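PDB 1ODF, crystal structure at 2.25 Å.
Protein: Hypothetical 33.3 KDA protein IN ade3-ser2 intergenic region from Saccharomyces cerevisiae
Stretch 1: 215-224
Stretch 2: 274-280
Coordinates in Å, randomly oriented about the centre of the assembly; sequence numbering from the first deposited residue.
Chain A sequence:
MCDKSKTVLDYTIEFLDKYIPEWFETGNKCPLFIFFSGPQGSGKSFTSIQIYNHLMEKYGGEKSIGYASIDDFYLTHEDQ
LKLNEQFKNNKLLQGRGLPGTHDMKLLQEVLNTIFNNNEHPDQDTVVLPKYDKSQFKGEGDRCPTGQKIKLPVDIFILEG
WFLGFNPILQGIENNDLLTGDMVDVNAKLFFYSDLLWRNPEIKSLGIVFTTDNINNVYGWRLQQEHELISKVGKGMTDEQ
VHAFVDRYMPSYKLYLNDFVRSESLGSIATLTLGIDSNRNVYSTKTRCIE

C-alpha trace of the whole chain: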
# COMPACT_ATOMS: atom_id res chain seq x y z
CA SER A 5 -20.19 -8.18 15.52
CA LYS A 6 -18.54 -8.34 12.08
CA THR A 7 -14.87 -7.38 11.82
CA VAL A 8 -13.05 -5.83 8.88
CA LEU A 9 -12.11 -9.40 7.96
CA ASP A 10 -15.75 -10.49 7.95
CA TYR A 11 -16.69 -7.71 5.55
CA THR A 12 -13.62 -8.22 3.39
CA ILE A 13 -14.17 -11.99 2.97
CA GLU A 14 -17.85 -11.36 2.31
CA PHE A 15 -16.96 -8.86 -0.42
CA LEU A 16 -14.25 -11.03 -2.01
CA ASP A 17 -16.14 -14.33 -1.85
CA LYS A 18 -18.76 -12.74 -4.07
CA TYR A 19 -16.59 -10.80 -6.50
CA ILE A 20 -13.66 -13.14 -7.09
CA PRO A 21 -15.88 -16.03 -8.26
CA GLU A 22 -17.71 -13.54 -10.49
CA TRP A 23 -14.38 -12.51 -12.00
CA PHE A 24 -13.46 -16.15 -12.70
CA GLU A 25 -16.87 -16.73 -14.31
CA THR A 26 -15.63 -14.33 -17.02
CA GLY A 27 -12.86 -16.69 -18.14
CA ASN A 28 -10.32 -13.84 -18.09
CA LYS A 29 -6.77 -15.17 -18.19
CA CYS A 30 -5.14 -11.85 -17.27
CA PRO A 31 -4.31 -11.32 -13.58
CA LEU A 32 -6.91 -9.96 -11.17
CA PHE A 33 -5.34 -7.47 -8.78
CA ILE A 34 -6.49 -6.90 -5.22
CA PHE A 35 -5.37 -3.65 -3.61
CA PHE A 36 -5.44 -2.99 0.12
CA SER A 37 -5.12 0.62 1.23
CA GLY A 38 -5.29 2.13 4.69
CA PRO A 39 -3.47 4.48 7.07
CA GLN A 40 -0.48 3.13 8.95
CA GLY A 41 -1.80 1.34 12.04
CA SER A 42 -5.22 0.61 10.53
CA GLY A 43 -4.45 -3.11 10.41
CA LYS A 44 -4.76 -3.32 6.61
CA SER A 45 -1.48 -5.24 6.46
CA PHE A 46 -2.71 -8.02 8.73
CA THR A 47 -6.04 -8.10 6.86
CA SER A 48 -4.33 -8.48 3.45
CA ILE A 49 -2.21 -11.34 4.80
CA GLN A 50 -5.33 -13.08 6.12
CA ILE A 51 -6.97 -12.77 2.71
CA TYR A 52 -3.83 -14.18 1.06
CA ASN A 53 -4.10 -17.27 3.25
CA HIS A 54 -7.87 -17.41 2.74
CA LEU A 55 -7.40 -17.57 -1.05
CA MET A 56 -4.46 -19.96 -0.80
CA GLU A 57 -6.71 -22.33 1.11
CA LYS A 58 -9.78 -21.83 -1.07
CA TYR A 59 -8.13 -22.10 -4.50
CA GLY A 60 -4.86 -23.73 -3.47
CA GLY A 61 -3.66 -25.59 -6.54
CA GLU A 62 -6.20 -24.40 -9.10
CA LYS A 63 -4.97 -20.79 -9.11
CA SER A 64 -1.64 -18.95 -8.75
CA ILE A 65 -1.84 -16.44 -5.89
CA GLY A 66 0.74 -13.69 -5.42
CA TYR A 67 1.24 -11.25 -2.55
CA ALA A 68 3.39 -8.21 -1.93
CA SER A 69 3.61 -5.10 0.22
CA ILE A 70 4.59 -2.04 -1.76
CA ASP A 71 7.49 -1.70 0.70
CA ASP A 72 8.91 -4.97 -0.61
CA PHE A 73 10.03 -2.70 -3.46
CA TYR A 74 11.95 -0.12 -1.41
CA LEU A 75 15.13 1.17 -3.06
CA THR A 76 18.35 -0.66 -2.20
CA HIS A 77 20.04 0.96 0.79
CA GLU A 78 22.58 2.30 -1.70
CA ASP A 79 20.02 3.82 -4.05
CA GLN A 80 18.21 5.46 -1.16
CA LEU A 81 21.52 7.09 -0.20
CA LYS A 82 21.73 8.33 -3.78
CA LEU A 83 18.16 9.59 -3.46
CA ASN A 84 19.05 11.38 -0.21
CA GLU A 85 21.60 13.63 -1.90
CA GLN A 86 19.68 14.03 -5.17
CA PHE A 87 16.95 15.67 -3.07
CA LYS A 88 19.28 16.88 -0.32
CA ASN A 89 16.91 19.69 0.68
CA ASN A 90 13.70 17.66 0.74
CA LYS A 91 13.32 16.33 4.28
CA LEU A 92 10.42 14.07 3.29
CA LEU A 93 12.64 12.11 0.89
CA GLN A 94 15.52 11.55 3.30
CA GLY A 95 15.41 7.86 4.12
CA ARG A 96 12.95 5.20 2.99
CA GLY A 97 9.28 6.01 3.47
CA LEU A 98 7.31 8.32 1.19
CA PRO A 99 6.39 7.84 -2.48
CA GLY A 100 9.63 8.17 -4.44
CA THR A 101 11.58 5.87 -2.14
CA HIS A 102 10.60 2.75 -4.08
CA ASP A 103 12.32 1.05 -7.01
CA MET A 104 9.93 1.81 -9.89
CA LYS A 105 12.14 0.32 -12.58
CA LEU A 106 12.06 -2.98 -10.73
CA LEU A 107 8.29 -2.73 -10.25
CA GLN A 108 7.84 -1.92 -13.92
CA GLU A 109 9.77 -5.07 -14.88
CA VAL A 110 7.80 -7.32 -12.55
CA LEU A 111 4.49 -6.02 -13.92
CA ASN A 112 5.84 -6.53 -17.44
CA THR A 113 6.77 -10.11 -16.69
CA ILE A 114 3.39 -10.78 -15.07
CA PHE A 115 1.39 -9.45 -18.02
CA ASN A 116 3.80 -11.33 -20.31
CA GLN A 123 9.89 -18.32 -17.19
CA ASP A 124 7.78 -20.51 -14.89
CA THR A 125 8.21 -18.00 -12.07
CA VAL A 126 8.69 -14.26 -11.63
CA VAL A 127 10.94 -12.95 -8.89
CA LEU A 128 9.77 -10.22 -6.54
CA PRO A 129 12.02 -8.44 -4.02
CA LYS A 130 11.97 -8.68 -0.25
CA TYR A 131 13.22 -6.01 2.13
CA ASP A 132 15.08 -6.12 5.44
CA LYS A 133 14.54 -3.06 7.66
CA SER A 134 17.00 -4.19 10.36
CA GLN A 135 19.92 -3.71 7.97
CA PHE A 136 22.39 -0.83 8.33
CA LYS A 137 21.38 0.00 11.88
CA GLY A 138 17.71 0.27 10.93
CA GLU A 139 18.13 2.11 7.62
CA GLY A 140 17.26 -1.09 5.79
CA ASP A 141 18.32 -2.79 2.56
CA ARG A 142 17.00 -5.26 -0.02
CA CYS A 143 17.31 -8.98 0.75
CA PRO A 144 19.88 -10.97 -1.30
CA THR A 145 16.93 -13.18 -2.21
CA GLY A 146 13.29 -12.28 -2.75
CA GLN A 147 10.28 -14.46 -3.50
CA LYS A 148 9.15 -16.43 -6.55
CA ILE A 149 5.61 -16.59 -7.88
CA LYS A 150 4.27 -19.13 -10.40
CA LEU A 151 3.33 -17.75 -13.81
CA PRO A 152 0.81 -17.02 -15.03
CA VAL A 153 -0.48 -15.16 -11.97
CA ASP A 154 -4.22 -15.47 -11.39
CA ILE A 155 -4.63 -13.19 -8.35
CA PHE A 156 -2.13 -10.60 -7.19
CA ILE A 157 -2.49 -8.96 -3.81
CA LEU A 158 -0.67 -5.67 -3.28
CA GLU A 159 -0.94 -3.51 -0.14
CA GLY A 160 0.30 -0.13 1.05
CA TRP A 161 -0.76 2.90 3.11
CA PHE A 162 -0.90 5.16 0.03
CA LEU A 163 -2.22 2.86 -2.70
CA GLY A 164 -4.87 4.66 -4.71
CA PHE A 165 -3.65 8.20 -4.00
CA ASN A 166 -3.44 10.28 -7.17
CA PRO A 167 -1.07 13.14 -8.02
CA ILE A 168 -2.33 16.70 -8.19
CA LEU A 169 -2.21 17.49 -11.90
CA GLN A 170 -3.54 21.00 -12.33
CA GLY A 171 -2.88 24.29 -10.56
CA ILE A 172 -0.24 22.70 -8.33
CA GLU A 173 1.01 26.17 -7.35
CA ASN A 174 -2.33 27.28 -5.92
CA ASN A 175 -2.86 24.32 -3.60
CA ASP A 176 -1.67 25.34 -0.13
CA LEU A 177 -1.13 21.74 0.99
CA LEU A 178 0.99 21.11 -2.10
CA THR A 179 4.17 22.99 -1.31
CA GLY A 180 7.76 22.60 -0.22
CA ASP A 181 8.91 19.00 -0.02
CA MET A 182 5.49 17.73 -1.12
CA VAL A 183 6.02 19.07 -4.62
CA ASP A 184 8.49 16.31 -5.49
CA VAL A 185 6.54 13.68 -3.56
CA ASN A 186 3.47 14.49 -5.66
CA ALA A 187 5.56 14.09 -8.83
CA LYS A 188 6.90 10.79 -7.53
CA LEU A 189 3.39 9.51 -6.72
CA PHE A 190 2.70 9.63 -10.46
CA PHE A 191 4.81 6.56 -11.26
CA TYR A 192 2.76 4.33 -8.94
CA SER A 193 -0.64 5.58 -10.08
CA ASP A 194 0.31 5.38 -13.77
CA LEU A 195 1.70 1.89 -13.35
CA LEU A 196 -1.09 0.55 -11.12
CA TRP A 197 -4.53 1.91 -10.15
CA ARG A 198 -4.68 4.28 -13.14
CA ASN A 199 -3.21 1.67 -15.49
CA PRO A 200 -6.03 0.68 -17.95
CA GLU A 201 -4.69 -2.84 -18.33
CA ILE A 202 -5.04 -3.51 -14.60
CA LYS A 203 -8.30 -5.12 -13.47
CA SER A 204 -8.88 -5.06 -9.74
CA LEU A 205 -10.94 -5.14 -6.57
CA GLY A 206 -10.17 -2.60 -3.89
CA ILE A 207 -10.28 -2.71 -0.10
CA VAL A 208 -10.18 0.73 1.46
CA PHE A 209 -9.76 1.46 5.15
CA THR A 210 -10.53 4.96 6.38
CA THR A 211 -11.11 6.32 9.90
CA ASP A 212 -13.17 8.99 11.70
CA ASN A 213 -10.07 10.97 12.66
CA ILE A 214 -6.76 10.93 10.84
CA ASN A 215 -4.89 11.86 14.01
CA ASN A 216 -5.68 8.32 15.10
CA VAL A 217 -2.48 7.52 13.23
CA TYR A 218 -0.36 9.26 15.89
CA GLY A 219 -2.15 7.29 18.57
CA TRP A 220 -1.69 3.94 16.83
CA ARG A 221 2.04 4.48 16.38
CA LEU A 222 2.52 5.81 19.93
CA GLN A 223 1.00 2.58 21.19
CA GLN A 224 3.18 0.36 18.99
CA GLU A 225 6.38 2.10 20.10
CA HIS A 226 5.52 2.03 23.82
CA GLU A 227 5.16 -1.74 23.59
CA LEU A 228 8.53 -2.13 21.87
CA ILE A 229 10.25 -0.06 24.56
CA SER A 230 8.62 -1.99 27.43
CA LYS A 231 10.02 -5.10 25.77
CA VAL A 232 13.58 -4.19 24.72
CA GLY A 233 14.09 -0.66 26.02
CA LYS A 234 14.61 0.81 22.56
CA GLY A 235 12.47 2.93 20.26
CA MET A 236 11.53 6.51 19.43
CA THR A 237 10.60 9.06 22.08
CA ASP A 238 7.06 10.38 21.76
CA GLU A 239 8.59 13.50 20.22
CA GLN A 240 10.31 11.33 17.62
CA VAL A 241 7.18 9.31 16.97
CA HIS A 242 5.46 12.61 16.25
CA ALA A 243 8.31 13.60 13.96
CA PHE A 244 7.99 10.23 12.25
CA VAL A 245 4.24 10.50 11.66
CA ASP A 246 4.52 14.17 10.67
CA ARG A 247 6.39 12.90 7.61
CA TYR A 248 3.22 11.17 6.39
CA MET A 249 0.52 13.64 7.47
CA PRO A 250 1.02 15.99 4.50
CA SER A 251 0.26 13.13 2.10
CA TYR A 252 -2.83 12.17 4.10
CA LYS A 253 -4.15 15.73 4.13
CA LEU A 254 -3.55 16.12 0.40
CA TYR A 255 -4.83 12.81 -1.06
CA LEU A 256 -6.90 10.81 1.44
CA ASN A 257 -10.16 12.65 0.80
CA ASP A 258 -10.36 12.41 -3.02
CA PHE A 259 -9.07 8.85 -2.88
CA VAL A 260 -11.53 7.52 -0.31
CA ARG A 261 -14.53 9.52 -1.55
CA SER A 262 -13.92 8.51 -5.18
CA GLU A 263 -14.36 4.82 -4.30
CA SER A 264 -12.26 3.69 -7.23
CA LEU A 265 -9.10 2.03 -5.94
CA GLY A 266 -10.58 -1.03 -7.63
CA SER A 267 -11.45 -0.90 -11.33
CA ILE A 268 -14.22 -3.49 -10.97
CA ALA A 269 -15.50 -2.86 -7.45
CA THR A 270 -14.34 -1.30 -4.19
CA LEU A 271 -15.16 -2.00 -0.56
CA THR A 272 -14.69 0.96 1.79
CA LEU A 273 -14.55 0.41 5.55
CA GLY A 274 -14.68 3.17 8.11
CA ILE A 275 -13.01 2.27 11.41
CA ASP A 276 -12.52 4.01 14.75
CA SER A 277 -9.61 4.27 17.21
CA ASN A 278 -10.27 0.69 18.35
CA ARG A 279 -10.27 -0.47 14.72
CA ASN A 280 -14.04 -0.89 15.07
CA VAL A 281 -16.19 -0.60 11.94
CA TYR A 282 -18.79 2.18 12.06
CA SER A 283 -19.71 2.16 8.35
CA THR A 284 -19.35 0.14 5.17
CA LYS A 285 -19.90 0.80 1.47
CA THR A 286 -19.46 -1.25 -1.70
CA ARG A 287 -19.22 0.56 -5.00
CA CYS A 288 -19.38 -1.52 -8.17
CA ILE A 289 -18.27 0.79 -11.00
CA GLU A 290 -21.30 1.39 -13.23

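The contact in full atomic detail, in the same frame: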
# COMPACT_ATOMS: atom_id res chain seq x y z
N ASN A 215 -5.90 11.75 12.97
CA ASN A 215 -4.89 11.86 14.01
C ASN A 215 -4.83 10.57 14.82
O ASN A 215 -4.03 10.43 15.74
CB ASN A 215 -5.18 13.06 14.91
CG ASN A 215 -4.84 14.38 14.24
OD1 ASN A 215 -3.75 14.54 13.68
ND2 ASN A 215 -5.77 15.33 14.28
N ASN A 216 -5.68 9.61 14.44
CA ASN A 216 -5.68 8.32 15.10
C ASN A 216 -4.34 7.66 14.79
O ASN A 216 -3.85 6.82 15.54
CB ASN A 216 -6.81 7.44 14.57
CG ASN A 216 -8.17 7.86 15.09
OD1 ASN A 216 -9.19 7.24 14.78
ND2 ASN A 216 -8.20 8.92 15.89
N VAL A 217 -3.76 8.06 13.66
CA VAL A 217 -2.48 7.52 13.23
C VAL A 217 -1.39 7.77 14.28
O VAL A 217 -0.59 6.88 14.55
CB VAL A 217 -2.05 8.12 11.86
CG1 VAL A 217 -0.64 7.68 11.50
CG2 VAL A 217 -3.02 7.66 10.78
N TYR A 218 -1.36 8.96 14.86
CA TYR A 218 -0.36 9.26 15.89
C TYR A 218 -0.57 8.27 17.03
O TYR A 218 0.36 7.60 17.48
CB TYR A 218 -0.51 10.68 16.44
CG TYR A 218 -0.08 11.77 15.49
CD1 TYR A 218 -1.01 12.43 14.68
CD2 TYR A 218 1.26 12.15 15.40
CE1 TYR A 218 -0.61 13.44 13.81
CE2 TYR A 218 1.67 13.16 14.53
CZ TYR A 218 0.73 13.80 13.74
OH TYR A 218 1.12 14.78 12.86
N GLY A 219 -1.82 8.19 17.49
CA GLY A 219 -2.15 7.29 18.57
C GLY A 219 -1.69 5.86 18.32
O GLY A 219 -1.00 5.28 19.15
N TRP A 220 -2.06 5.31 17.17
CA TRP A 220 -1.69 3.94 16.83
C TRP A 220 -0.18 3.69 16.83
O TRP A 220 0.27 2.62 17.22
CB TRP A 220 -2.27 3.57 15.47
CG TRP A 220 -3.77 3.60 15.42
CD1 TRP A 220 -4.63 3.36 16.45
CD2 TRP A 220 -4.59 3.81 14.26
NE1 TRP A 220 -5.93 3.40 16.01
CE2 TRP A 220 -5.93 3.68 14.67
CE3 TRP A 220 -4.31 4.10 12.92
CZ2 TRP A 220 -7.00 3.82 13.78
CZ3 TRP A 220 -5.38 4.24 12.03
CH2 TRP A 220 -6.71 4.10 12.47
N ARG A 221 0.60 4.67 16.39
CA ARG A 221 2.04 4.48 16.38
C ARG A 221 2.66 4.70 17.76
O ARG A 221 3.69 4.11 18.09
CB ARG A 221 2.71 5.39 15.35
CG ARG A 221 4.19 5.07 15.14
CD ARG A 221 4.38 3.58 14.84
NE ARG A 221 5.77 3.16 15.03
CZ ARG A 221 6.72 3.22 14.10
NH1 ARG A 221 7.95 2.82 14.38
NH2 ARG A 221 6.43 3.66 12.88
N LEU A 222 2.03 5.55 18.58
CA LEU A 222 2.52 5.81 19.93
C LEU A 222 2.37 4.53 20.73
O LEU A 222 3.24 4.18 21.54
CB LEU A 222 1.71 6.93 20.59
CG LEU A 222 2.11 8.37 20.24
CD1 LEU A 222 0.96 9.32 20.54
CD2 LEU A 222 3.36 8.76 21.01
N GLN A 223 1.27 3.83 20.50
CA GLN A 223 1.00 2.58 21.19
C GLN A 223 2.06 1.56 20.82
O GLN A 223 2.73 1.00 21.69
CB GLN A 223 -0.38 2.04 20.80
CG GLN A 223 -0.64 0.61 21.24
CD GLN A 223 -1.81 -0.04 20.51
OE1 GLN A 223 -2.04 -1.25 20.63
NE2 GLN A 223 -2.56 0.76 19.75
N GLN A 224 2.21 1.33 19.51
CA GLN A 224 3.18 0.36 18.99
C GLN A 224 4.58 0.55 19.57
O GLN A 224 5.22 -0.42 20.00
CB GLN A 224 3.23 0.47 17.46
CG GLN A 224 4.03 -0.64 16.79
CD GLN A 224 4.10 -0.47 15.27
OE1 GLN A 224 4.74 0.45 14.75
NE2 GLN A 224 3.45 -1.38 14.55
N GLY A 274 -15.02 2.09 7.22
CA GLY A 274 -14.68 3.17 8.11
C GLY A 274 -14.47 2.59 9.49
O GLY A 274 -15.35 1.92 10.01
N ILE A 275 -13.30 2.82 10.08
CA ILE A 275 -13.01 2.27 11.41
C ILE A 275 -12.60 3.34 12.40
O ILE A 275 -12.06 4.38 12.01
CB ILE A 275 -11.91 1.20 11.36
CG1 ILE A 275 -10.54 1.85 11.11
CG2 ILE A 275 -12.22 0.19 10.28
CD1 ILE A 275 -9.38 0.88 11.17
N ASP A 276 -12.85 3.07 13.68
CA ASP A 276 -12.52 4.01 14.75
C ASP A 276 -11.20 3.66 15.44
O ASP A 276 -10.54 2.69 15.08
CB ASP A 276 -13.65 4.03 15.78
CG ASP A 276 -13.81 2.69 16.51
OD1 ASP A 276 -14.83 2.53 17.23
OD2 ASP A 276 -12.93 1.81 16.38
N SER A 277 -10.84 4.46 16.44
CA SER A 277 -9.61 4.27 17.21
C SER A 277 -9.37 2.80 17.57
O SER A 277 -8.24 2.32 17.47
CB SER A 277 -9.65 5.10 18.49
OG SER A 277 -10.00 6.44 18.20
N ASN A 278 -10.41 2.10 17.98
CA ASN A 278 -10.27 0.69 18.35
C ASN A 278 -10.37 -0.24 17.15
O ASN A 278 -10.59 -1.45 17.31
CB ASN A 278 -11.35 0.28 19.37
CG ASN A 278 -11.04 0.77 20.76
OD1 ASN A 278 -11.73 0.41 21.72
ND2 ASN A 278 -10.01 1.60 20.90
N ARG A 279 -10.20 0.31 15.95
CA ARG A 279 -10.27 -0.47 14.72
C ARG A 279 -11.66 -1.06 14.56
O ARG A 279 -11.82 -2.09 13.90
CB ARG A 279 -9.23 -1.59 14.71
CG ARG A 279 -7.93 -1.26 15.41
CD ARG A 279 -7.23 -0.07 14.79
NE ARG A 279 -6.15 0.42 15.65
CZ ARG A 279 -5.12 -0.32 16.06
NH1 ARG A 279 -5.01 -1.59 15.69
NH2 ARG A 279 -4.19 0.22 16.85
N ASN A 280 -12.66 -0.43 15.17
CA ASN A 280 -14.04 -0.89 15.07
C ASN A 280 -14.74 -0.25 13.87
O ASN A 280 -14.61 0.95 13.63
CB ASN A 280 -14.83 -0.54 16.34
CG ASN A 280 -14.48 -1.43 17.52
OD1 ASN A 280 -14.60 -2.66 17.45
ND2 ASN A 280 -14.07 -0.81 18.63

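Stretch 2 leaves a strand and turns beside the helix of stretch 1, and Trp220 is the centre of the contact. Gly274 lies out of reach of the helix. The CA-to-CB bond of Ile275 points sideways, but its p, t rotamer brings the tip closer, and CD1 lies 4.4 Å from Trp220 CH2. This is an apolar contact between two buried side chains.

Asp276 points away from the helix and serves the turn instead. Its OD2 accepts a hydrogen bond from Asn280 N at 2.6 Å. Its backbone O closes the type I turn by accepting from Arg279 N, also at 2.6 Å, and lies at the edge of the indole, 3.9 Å from Trp220 CZ2.

Ser277 supplies a clear hydrogen bond between the stretches. Trp220 NE1 donates to Ser277 O at 2.9 Å, with an angle of 160°. The acceptor is a backbone atom near the ring plane, where the indole N-H points. Ser277 also packs beside Asn216.

Asn278 points away and makes no contact. Arg279 has positive phi and psi (62°, 25°). Its long side chain reaches back over one face of the indole. Arg279 CZ lies 4.0 Å from the centroid of the five-membered ring of Trp220, a cation-pi contact. Gln223 borders the guanidinium edge. In all, 268 Å² is buried, with Trp220 contributing most.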